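Transcriptional regulator, MerR family (Listeria monocytogenes str. 4b F2365, PDB 3GP4) probably binds promoter DNA as a dimer through its MerR-type winged helix-turn-helix domain and thereby regulates transcription. Local coordinates at residues L69-F72 / H77-E80. Numbering follows the deposited sequence.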
loop_
_atom_site.group_PDB
_atom_site.type_symbol
_atom_site.label_atom_id
_atom_site.label_comp_id
_atom_site.label_asym_id
_atom_site.label_seq_id
_atom_site.Cartn_x
_atom_site.Cartn_y
_atom_site.Cartn_z
ATOM N N LEU A 69 -8.812 -17.652 -11.033
ATOM C CA LEU A 69 -10.103 -17.919 -11.690
ATOM C C LEU A 69 -10.019 -18.996 -12.794
ATOM O O LEU A 69 -10.884 -19.903 -12.826
ATOM C CB LEU A 69 -10.752 -16.642 -12.224
ATOM C CG LEU A 69 -12.130 -16.942 -12.823
ATOM C CD1 LEU A 69 -13.115 -17.417 -11.768
ATOM C CD2 LEU A 69 -12.637 -15.721 -13.475
ATOM N N ALA A 70 -9.018 -18.916 -13.675
ATOM C CA ALA A 70 -8.776 -19.966 -14.693
ATOM C C ALA A 70 -8.695 -21.383 -14.097
ATOM O O ALA A 70 -9.346 -22.311 -14.611
ATOM C CB ALA A 70 -7.534 -19.655 -15.562
ATOM N N LEU A 71 -7.896 -21.558 -13.044
ATOM C CA LEU A 71 -7.850 -22.842 -12.310
ATOM C C LEU A 71 -9.217 -23.275 -11.785
ATOM O O LEU A 71 -9.665 -24.432 -12.024
ATOM C CB LEU A 71 -6.829 -22.787 -11.169
ATOM C CG LEU A 71 -5.349 -22.677 -11.566
ATOM C CD1 LEU A 71 -4.472 -22.262 -10.394
ATOM C CD2 LEU A 71 -4.794 -24.000 -12.174
ATOM N N PHE A 72 -9.882 -22.352 -11.086
ATOM C CA PHE A 72 -11.241 -22.559 -10.602
ATOM C C PHE A 72 -12.191 -23.051 -11.703
ATOM O O PHE A 72 -12.939 -24.034 -11.508
ATOM C CB PHE A 72 -11.764 -21.275 -9.923
ATOM C CG PHE A 72 -13.243 -21.312 -9.601
ATOM C CD1 PHE A 72 -13.700 -21.998 -8.485
ATOM C CD2 PHE A 72 -14.165 -20.676 -10.425
ATOM C CE1 PHE A 72 -15.063 -22.049 -8.188
ATOM C CE2 PHE A 72 -15.531 -20.702 -10.132
ATOM C CZ PHE A 72 -15.974 -21.389 -9.003
ATOM N N HIS A 77 -9.740 -30.840 -10.141
ATOM C CA HIS A 77 -8.368 -31.333 -10.209
ATOM C C HIS A 77 -7.307 -30.240 -9.966
ATOM O O HIS A 77 -6.140 -30.538 -9.920
ATOM C CB HIS A 77 -8.098 -31.995 -11.566
ATOM C CG HIS A 77 -8.222 -31.068 -12.741
ATOM N ND1 HIS A 77 -7.129 -30.578 -13.421
ATOM C CD2 HIS A 77 -9.310 -30.541 -13.352
ATOM C CE1 HIS A 77 -7.538 -29.805 -14.414
ATOM N NE2 HIS A 77 -8.856 -29.755 -14.380
ATOM N N THR A 78 -7.744 -28.996 -9.818
ATOM C CA THR A 78 -6.796 -27.866 -9.699
ATOM C C THR A 78 -6.771 -27.335 -8.266
ATOM O O THR A 78 -6.105 -26.324 -7.985
ATOM C CB THR A 78 -7.141 -26.700 -10.630
ATOM O OG1 THR A 78 -8.404 -26.123 -10.245
ATOM C CG2 THR A 78 -7.122 -27.113 -12.149
ATOM N N LEU A 79 -7.483 -28.004 -7.362
ATOM C CA LEU A 79 -7.593 -27.537 -5.979
ATOM C C LEU A 79 -6.239 -27.294 -5.289
ATOM O O LEU A 79 -6.028 -26.242 -4.685
ATOM C CB LEU A 79 -8.439 -28.503 -5.167
ATOM C CG LEU A 79 -9.941 -28.409 -5.357
ATOM C CD1 LEU A 79 -10.609 -29.686 -4.838
ATOM C CD2 LEU A 79 -10.576 -27.168 -4.687
ATOM N N GLU A 80 -5.308 -28.246 -5.390
ATOM C CA GLU A 80 -3.994 -28.060 -4.765
ATOM C C GLU A 80 -3.235 -26.868 -5.378
ATOM O O GLU A 80 -2.653 -26.043 -4.637
ATOM C CB GLU A 80 -3.132 -29.330 -4.857
ATOM C CG GLU A 80 -1.878 -29.208 -4.004
ATOM C CD GLU A 80 -1.051 -30.482 -3.968
ATOM O OE1 GLU A 80 0.080 -30.458 -4.496
ATOM O OE2 GLU A 80 -1.539 -31.505 -3.422
#
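Thr78 closes against Leu71 in the tight turn of a helical hairpin, where helix 62-74 ends and the chain doubles back into helix 79-130. As in other MerR regulators, such a long helix follows the DNA-binding domain and probably serves dimerisation. The tightly packed part is small and consists almost wholly of these two residues, whose CA atoms lie 5.8 Å apart. Thr78 OG1 reaches the carbonyl oxygen Leu71 O at 2.8 Å, a hydrogen-bonding distance, and approaches it from well off the carbonyl bond, with an angle of about 107° at the oxygen (C-O-OG1). Leu71 O and Gly75 O, in the turn, both lie within reach of the one hydroxyl proton, while OG1 accepts a hydrogen bond from Arg82 NE, one turn into the next helix; the buried hydroxyl thus sits where the end of one helix, the turn and the start of the other converge. With chi1 at 65°, OG1 sits between its own backbone N and carbonyl carbon and faces helix 62-74; the same torsion sets CG2 anti to the carbonyl carbon, where it too meets Leu71. There the leucine branch CD2 comes obliquely against Thr78, 3.9 Å from CG2, and the same leucine also packs on Arg82 and Leu85 of helix 79-130. The CB of Phe72 points away from segment 77-80, and its ring meets Trp48 of helix 43-57 at about 55°. Phe72 also packs on Glu124 of the second subunit and Leu79 on Tyr114 of that subunit, so the hairpin also touches the dimer partner. The loose, solvent side carries the exposed His77, whose NE2 makes a weak hydrogen bond with Glu74 O. One face of its imidazole lies against the threonine methyl, with Thr78 CG2 offset toward the rim and 3.5 Å above the His77 ring plane.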